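Side-chain contacts in TonB-dependent siderophore receptor (Pseudomonas aeruginosa 39016, PDB 5NEC), which probably imports iron-loaded siderophores across the outer membrane, using energy delivered through TonB, and probably admits siderophore-drug conjugates by the same route: residues Ser38-Tyr43 with Ser146-Ser151; Gln71-Thr76 with Glu125-Ser130. One frame throughout, in Å; residues are numbered along the deposited sequence.

Contact 1 (Ser38-Tyr43 with Ser146-Ser151); sequences SASKKY and SLNLVS
The carboxamide of N148 reaches out from strand 146-151 with its nitrogen foremost, ND2 lying 4.3 Å from S40 CB, a loose packing contact. With CG anti to the backbone N (chi1 -172°), the amide extends away from its own strand, and both of its polar atoms are occupied: OD1 accepts from the backbone N of G110, while ND2 donates to E128 OE1. E128, on the adjacent strand 124-130, also binds the loop, OE1 pairing with S38 OG and OE2 with A39 N, so its carboxylate mediates between two segments that no hydrogen bond joins directly. Within the loop the other flat group, the ring of Y43, has one face covered by S38, whose CB stands 3.5 Å above the plane, over the ring centre. Between the two residues the chain bends through an inverse gamma turn centred on K41, where K42 N makes a weak hydrogen bond to S40 O (3.0 Å). The loop lies against the mixed five-stranded sheet of the plug domain, in which strand 146-151 runs between 124-130 and 106-108. Closest packing across the interface is apolar: the methyl of A39 sits at the fork of V150, with A39 CB 3.7 Å from V150 CG1 and 3.8 Å from V150 CG2. V150 CG1 is placed anti to the backbone N and CG2 beside it, which turns both branches to the same methyl group.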
ATOM      1  N   SER A  38       5.846  16.026   7.504  1.00 75.13           N
ATOM      2  CA  SER A  38       6.268  15.032   6.528  1.00 73.18           C
ATOM      3  C   SER A  38       7.791  14.877   6.558  1.00 74.25           C
ATOM      4  O   SER A  38       8.501  15.770   7.008  1.00 75.58           O
ATOM      5  CB  SER A  38       5.806  15.453   5.134  1.00 71.44           C
ATOM      6  OG  SER A  38       6.106  14.454   4.180  1.00 69.96           O
ATOM      7  N   ALA A  39       8.284  13.740   6.085  1.00 77.17           N
ATOM      8  CA  ALA A  39       9.728  13.516   5.944  1.00 79.38           C
ATOM      9  C   ALA A  39      10.305  14.198   4.680  1.00 83.50           C
ATOM     10  O   ALA A  39      11.407  14.740   4.728  1.00 87.16           O
ATOM     11  CB  ALA A  39      10.037  12.025   5.937  1.00 76.84           C
ATOM     12  N   SER A  40       9.566  14.180   3.568  1.00 86.80           N
ATOM     13  CA  SER A  40      10.074  14.729   2.298  1.00 91.00           C
ATOM     14  C   SER A  40       9.964  16.251   2.289  1.00 96.12           C
ATOM     15  O   SER A  40       8.875  16.781   2.502  1.00100.42           O
ATOM     16  CB  SER A  40       9.325  14.128   1.087  1.00 91.06           C
ATOM     17  OG  SER A  40       8.073  14.770   0.829  1.00 89.01           O
ATOM     18  N   LYS A  41      11.065  16.942   1.989  1.00 99.03           N
ATOM     19  CA  LYS A  41      11.108  18.427   2.009  1.00 97.25           C
ATOM     20  C   LYS A  41      10.676  19.023   0.658  1.00 96.83           C
ATOM     21  O   LYS A  41      11.331  19.919   0.091  1.00 94.40           O
ATOM     22  CB  LYS A  41      12.490  18.942   2.448  1.00 94.69           C
ATOM     23  CG  LYS A  41      12.943  18.313   3.768  1.00 93.33           C
ATOM     24  CD  LYS A  41      14.251  18.897   4.277  1.00 93.15           C
ATOM     25  CE  LYS A  41      15.149  17.864   4.949  1.00 93.39           C
ATOM     26  NZ  LYS A  41      14.544  17.303   6.186  1.00 94.35           N
ATOM     27  N   LYS A  42       9.576  18.472   0.144  1.00 98.04           N
ATOM     28  CA  LYS A  42       8.740  19.075  -0.891  1.00 98.95           C
ATOM     29  C   LYS A  42       7.498  19.679  -0.212  1.00101.51           C
ATOM     30  O   LYS A  42       6.825  20.501  -0.818  1.00100.49           O
ATOM     31  CB  LYS A  42       8.321  18.005  -1.935  1.00 98.08           C
ATOM     32  CG  LYS A  42       8.684  18.307  -3.398  1.00 98.85           C
ATOM     33  CD  LYS A  42       9.066  17.039  -4.172  1.00 98.35           C
ATOM     34  CE  LYS A  42      10.513  16.629  -3.924  1.00 99.82           C
ATOM     35  NZ  LYS A  42      10.697  15.143  -3.891  1.00101.84           N
ATOM     36  N   TYR A  43       7.199  19.247   1.017  1.00102.94           N
ATOM     37  CA  TYR A  43       6.237  19.916   1.889  1.00104.27           C
ATOM     38  C   TYR A  43       6.908  21.142   2.466  1.00104.17           C
ATOM     39  O   TYR A  43       8.013  21.062   2.997  1.00103.92           O
ATOM     40  CB  TYR A  43       5.806  19.049   3.065  1.00106.34           C
ATOM     41  CG  TYR A  43       4.837  17.955   2.722  1.00108.93           C
ATOM     42  CD1 TYR A  43       5.214  16.892   1.887  1.00109.45           C
ATOM     43  CD2 TYR A  43       3.547  17.955   3.259  1.00110.14           C
ATOM     44  CE1 TYR A  43       4.327  15.873   1.580  1.00107.36           C
ATOM     45  CE2 TYR A  43       2.658  16.936   2.967  1.00109.92           C
ATOM     46  CZ  TYR A  43       3.053  15.903   2.130  1.00107.45           C
ATOM     47  OH  TYR A  43       2.155  14.913   1.839  1.00108.26           O
ATOM     48  N   SER A 146      -2.033   9.352  -2.827  1.00 51.73           N
ATOM     49  CA  SER A 146      -0.783   8.593  -2.899  1.00 50.33           C
ATOM     50  C   SER A 146      -0.285   8.079  -1.548  1.00 48.32           C
ATOM     51  O   SER A 146      -0.755   8.493  -0.484  1.00 47.96           O
ATOM     52  CB  SER A 146       0.304   9.432  -3.578  1.00 50.26           C
ATOM     53  OG  SER A 146       0.537  10.616  -2.852  1.00 50.20           O
ATOM     54  N   LEU A 147       0.635   7.122  -1.631  1.00 48.02           N
ATOM     55  CA  LEU A 147       1.343   6.568  -0.482  1.00 47.87           C
ATOM     56  C   LEU A 147       2.797   6.955  -0.634  1.00 47.28           C
ATOM     57  O   LEU A 147       3.363   6.787  -1.707  1.00 47.54           O
ATOM     58  CB  LEU A 147       1.248   5.042  -0.434  1.00 48.47           C
ATOM     59  CG  LEU A 147      -0.134   4.381  -0.415  1.00 50.13           C
ATOM     60  CD1 LEU A 147       0.001   2.873  -0.433  1.00 49.96           C
ATOM     61  CD2 LEU A 147      -0.912   4.809   0.812  1.00 51.67           C
ATOM     62  N   ASN A 148       3.383   7.485   0.433  1.00 46.62           N
ATOM     63  CA  ASN A 148       4.806   7.720   0.502  1.00 46.47           C
ATOM     64  C   ASN A 148       5.422   6.935   1.662  1.00 45.79           C
ATOM     65  O   ASN A 148       5.141   7.205   2.838  1.00 46.58           O
ATOM     66  CB  ASN A 148       5.117   9.214   0.644  1.00 47.14           C
ATOM     67  CG  ASN A 148       6.600   9.509   0.514  1.00 46.62           C
ATOM     68  OD1 ASN A 148       7.305   8.898  -0.303  1.00 46.63           O
ATOM     69  ND2 ASN A 148       7.088  10.416   1.340  1.00 48.50           N
ATOM     70  N   LEU A 149       6.275   5.977   1.305  1.00 45.66           N
ATOM     71  CA  LEU A 149       6.910   5.082   2.251  1.00 47.38           C
ATOM     72  C   LEU A 149       8.298   5.608   2.614  1.00 48.03           C
ATOM     73  O   LEU A 149       9.184   5.633   1.757  1.00 50.14           O
ATOM     74  CB  LEU A 149       7.020   3.681   1.641  1.00 47.22           C
ATOM     75  CG  LEU A 149       5.770   3.091   1.000  1.00 47.54           C
ATOM     76  CD1 LEU A 149       6.041   1.630   0.691  1.00 48.41           C
ATOM     77  CD2 LEU A 149       4.543   3.250   1.879  1.00 48.21           C
ATOM     78  N   VAL A 150       8.484   6.013   3.868  1.00 47.42           N
ATOM     79  CA  VAL A 150       9.754   6.590   4.314  1.00 49.49           C
ATOM     80  C   VAL A 150      10.707   5.469   4.786  1.00 48.92           C
ATOM     81  O   VAL A 150      10.400   4.757   5.741  1.00 48.27           O
ATOM     82  CB  VAL A 150       9.520   7.632   5.451  1.00 51.57           C
ATOM     83  CG1 VAL A 150      10.812   8.360   5.819  1.00 51.73           C
ATOM     84  CG2 VAL A 150       8.438   8.640   5.045  1.00 51.19           C
ATOM     85  N   SER A 151      11.843   5.306   4.105  1.00 47.85           N
ATOM     86  CA  SER A 151      12.846   4.280   4.450  1.00 49.25           C
ATOM     87  C   SER A 151      13.619   4.616   5.701  1.00 51.71           C
ATOM     88  O   SER A 151      13.947   5.775   5.935  1.00 53.56           O
ATOM     89  CB  SER A 151      13.906   4.153   3.363  1.00 49.52           C
ATOM     90  OG  SER A 151      13.364   3.661   2.173  1.00 52.72           O
TER

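Contact 2 (Gln71-Thr76 with Glu125-Ser130); sequences QDALRT and EQIEVS
L74 and I127 meet at a slant, as do L74 and V129, so that one leucine branch rests on two strand residues at once. The CD2 methyl of L74 lies 3.9 Å from I127 CG2 and 3.9 Å from V129 CG2, spanning two residues on the same face of strand 126-130. L74 is directed along the interface at its base; CG stands beside the backbone N (chi1 -71°), and from there CD2 reaches the strand. I127 fills the neighbouring position with its longer arm, carrying CD1 to within 3.9 Å of A73 CB, while its CG2 remains for the leucine. Helix 70-74 thereby packs on the sheet of the plug domain; L147 of the adjacent strand 146-151 also touches L74, as do I80 and F82 of the separate strand 80-83. Several polar groups pair within their own segment. T76 OG1 donates to A73 O at 2.7 Å, nearly in line with the carbonyl bond (171°), and R75 NH1 bonds D72 O from above the carbonyl plane while forming a salt bridge to D72 OD1 (3.1 Å). R75 NH2 continues to D682 of the barrel. E128 points away from the helix and receives Q126 NE2 on the anti lone pair of OE2. All four touching residues are buried and no hydrogen bond crosses between them, which implies that this interface rests on hydrophobic burial and van der Waals packing.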
ATOM      1  N   GLN A  71      -0.162  -3.604   3.563  1.00 51.42           N
ATOM      2  CA  GLN A  71      -1.632  -3.747   3.667  1.00 54.35           C
ATOM      3  C   GLN A  71      -2.125  -3.916   5.100  1.00 53.99           C
ATOM      4  O   GLN A  71      -3.082  -3.267   5.502  1.00 54.61           O
ATOM      5  CB  GLN A  71      -2.135  -4.951   2.890  1.00 56.31           C
ATOM      6  CG  GLN A  71      -1.868  -4.904   1.416  1.00 60.58           C
ATOM      7  CD  GLN A  71      -2.583  -6.009   0.672  1.00 66.25           C
ATOM      8  OE1 GLN A  71      -3.615  -6.548   1.125  1.00 69.17           O
ATOM      9  NE2 GLN A  71      -2.042  -6.352  -0.499  1.00 68.93           N
ATOM     10  N   ASP A  72      -1.485  -4.824   5.831  1.00 54.77           N
ATOM     11  CA  ASP A  72      -1.723  -5.047   7.264  1.00 56.48           C
ATOM     12  C   ASP A  72      -1.697  -3.705   8.028  1.00 55.81           C
ATOM     13  O   ASP A  72      -2.608  -3.389   8.795  1.00 53.30           O
ATOM     14  CB  ASP A  72      -0.630  -5.997   7.797  1.00 60.10           C
ATOM     15  CG  ASP A  72      -1.048  -6.813   9.020  1.00 63.55           C
ATOM     16  OD1 ASP A  72      -2.204  -6.706   9.511  1.00 67.12           O
ATOM     17  OD2 ASP A  72      -0.174  -7.597   9.482  1.00 64.37           O
ATOM     18  N   ALA A  73      -0.665  -2.907   7.760  1.00 55.10           N
ATOM     19  CA  ALA A  73      -0.467  -1.618   8.422  1.00 56.17           C
ATOM     20  C   ALA A  73      -1.522  -0.585   8.028  1.00 55.16           C
ATOM     21  O   ALA A  73      -1.956   0.200   8.879  1.00 54.76           O
ATOM     22  CB  ALA A  73       0.930  -1.075   8.124  1.00 57.22           C
ATOM     23  N   LEU A  74      -1.927  -0.586   6.753  1.00 52.35           N
ATOM     24  CA  LEU A  74      -2.918   0.382   6.259  1.00 52.40           C
ATOM     25  C   LEU A  74      -4.367   0.104   6.697  1.00 51.51           C
ATOM     26  O   LEU A  74      -5.226   0.947   6.495  1.00 49.29           O
ATOM     27  CB  LEU A  74      -2.830   0.547   4.736  1.00 51.82           C
ATOM     28  CG  LEU A  74      -1.598   1.293   4.217  1.00 51.86           C
ATOM     29  CD1 LEU A  74      -1.476   1.098   2.708  1.00 53.13           C
ATOM     30  CD2 LEU A  74      -1.610   2.784   4.569  1.00 53.01           C
ATOM     31  N   ARG A  75      -4.633  -1.038   7.332  1.00 51.20           N
ATOM     32  CA  ARG A  75      -5.937  -1.266   7.957  1.00 51.57           C
ATOM     33  C   ARG A  75      -6.304  -0.189   8.991  1.00 51.89           C
ATOM     34  O   ARG A  75      -7.484   0.028   9.249  1.00 49.98           O
ATOM     35  CB  ARG A  75      -6.035  -2.678   8.566  1.00 53.69           C
ATOM     36  CG  ARG A  75      -5.555  -2.864  10.010  1.00 57.77           C
ATOM     37  CD  ARG A  75      -5.392  -4.351  10.333  1.00 59.40           C
ATOM     38  NE  ARG A  75      -5.114  -4.638  11.745  1.00 61.01           N
ATOM     39  CZ  ARG A  75      -3.906  -4.756  12.316  1.00 63.32           C
ATOM     40  NH1 ARG A  75      -2.761  -4.577  11.645  1.00 64.62           N
ATOM     41  NH2 ARG A  75      -3.844  -5.049  13.608  1.00 67.14           N
ATOM     42  N   THR A  76      -5.289   0.482   9.561  1.00 52.04           N
ATOM     43  CA  THR A  76      -5.488   1.619  10.479  1.00 51.73           C
ATOM     44  C   THR A  76      -5.970   2.928   9.835  1.00 50.03           C
ATOM     45  O   THR A  76      -6.351   3.833  10.539  1.00 51.96           O
ATOM     46  CB  THR A  76      -4.193   1.930  11.291  1.00 52.23           C
ATOM     47  OG1 THR A  76      -3.078   2.117  10.404  1.00 52.95           O
ATOM     48  CG2 THR A  76      -3.886   0.820  12.261  1.00 51.74           C
ATOM     49  N   GLU A 125      10.175   3.583   8.292  1.00 57.29           N
ATOM     50  CA  GLU A 125      10.040   4.435   9.470  1.00 59.37           C
ATOM     51  C   GLU A 125       8.568   4.765   9.681  1.00 58.57           C
ATOM     52  O   GLU A 125       8.056   4.677  10.800  1.00 58.64           O
ATOM     53  CB  GLU A 125      10.844   5.727   9.258  1.00 61.93           C
ATOM     54  CG  GLU A 125      11.066   6.576  10.500  1.00 66.38           C
ATOM     55  CD  GLU A 125      12.021   5.953  11.513  1.00 70.10           C
ATOM     56  OE1 GLU A 125      12.957   5.198  11.128  1.00 71.42           O
ATOM     57  OE2 GLU A 125      11.835   6.252  12.713  1.00 72.41           O
ATOM     58  N   GLN A 126       7.900   5.148   8.592  1.00 55.05           N
ATOM     59  CA  GLN A 126       6.495   5.543   8.621  1.00 53.84           C
ATOM     60  C   GLN A 126       5.883   5.514   7.213  1.00 53.01           C
ATOM     61  O   GLN A 126       6.598   5.481   6.211  1.00 52.69           O
ATOM     62  CB  GLN A 126       6.334   6.947   9.232  1.00 53.16           C
ATOM     63  CG  GLN A 126       6.960   8.047   8.390  1.00 53.64           C
ATOM     64  CD  GLN A 126       7.178   9.357   9.142  1.00 53.68           C
ATOM     65  OE1 GLN A 126       7.426   9.387  10.356  1.00 52.85           O
ATOM     66  NE2 GLN A 126       7.079  10.458   8.411  1.00 53.38           N
ATOM     67  N   ILE A 127       4.551   5.562   7.174  1.00 50.78           N
ATOM     68  CA  ILE A 127       3.773   5.522   5.942  1.00 50.92           C
ATOM     69  C   ILE A 127       2.920   6.790   5.848  1.00 50.51           C
ATOM     70  O   ILE A 127       2.072   7.031   6.699  1.00 50.34           O
ATOM     71  CB  ILE A 127       2.884   4.256   5.914  1.00 50.14           C
ATOM     72  CG1 ILE A 127       3.762   2.996   5.934  1.00 50.29           C
ATOM     73  CG2 ILE A 127       1.964   4.239   4.706  1.00 49.42           C
ATOM     74  CD1 ILE A 127       3.075   1.808   6.563  1.00 51.88           C
ATOM     75  N   GLU A 128       3.142   7.585   4.806  1.00 50.72           N
ATOM     76  CA  GLU A 128       2.438   8.858   4.625  1.00 52.22           C
ATOM     77  C   GLU A 128       1.357   8.726   3.545  1.00 51.11           C
ATOM     78  O   GLU A 128       1.666   8.472   2.384  1.00 50.70           O
ATOM     79  CB  GLU A 128       3.444   9.958   4.274  1.00 54.39           C
ATOM     80  CG  GLU A 128       4.570  10.075   5.304  1.00 55.93           C
ATOM     81  CD  GLU A 128       5.581  11.177   5.012  1.00 57.41           C
ATOM     82  OE1 GLU A 128       5.570  11.747   3.899  1.00 59.35           O
ATOM     83  OE2 GLU A 128       6.406  11.461   5.914  1.00 59.51           O
ATOM     84  N   VAL A 129       0.093   8.888   3.946  1.00 49.66           N
ATOM     85  CA  VAL A 129      -1.061   8.751   3.053  1.00 49.72           C
ATOM     86  C   VAL A 129      -1.615  10.126   2.688  1.00 50.89           C
ATOM     87  O   VAL A 129      -2.204  10.783   3.519  1.00 52.27           O
ATOM     88  CB  VAL A 129      -2.188   7.916   3.721  1.00 49.99           C
ATOM     89  CG1 VAL A 129      -3.276   7.543   2.712  1.00 49.83           C
ATOM     90  CG2 VAL A 129      -1.608   6.653   4.350  1.00 49.87           C
ATOM     91  N   SER A 130      -1.421  10.547   1.444  1.00 53.16           N
ATOM     92  CA  SER A 130      -2.092  11.735   0.891  1.00 53.62           C
ATOM     93  C   SER A 130      -3.395  11.321   0.233  1.00 54.88           C
ATOM     94  O   SER A 130      -3.386  10.552  -0.720  1.00 52.03           O
ATOM     95  CB  SER A 130      -1.211  12.403  -0.156  1.00 54.18           C
ATOM     96  OG  SER A 130      -0.195  13.128   0.490  1.00 57.01           O
TER

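Overall arrangement
Contacts 1 and 2 have their centres about 12 Å apart and use neighbouring strands of one plug sheet, joined for instance by S146 N and S130 O at 2.8 Å, a probable hydrogen bond. They occupy its two faces, loop 38-43 lying on one and helix 70-74 on the opposite one. Contact 1 is the partly buried one; its centre lies about 14 Å from the centre of the chain, against about 7 Å for that of the wholly buried contact 2. Direct packing links them too, with V150 CG2 3.6 Å from E128 OE2. Both contacts are structural packing of the plug.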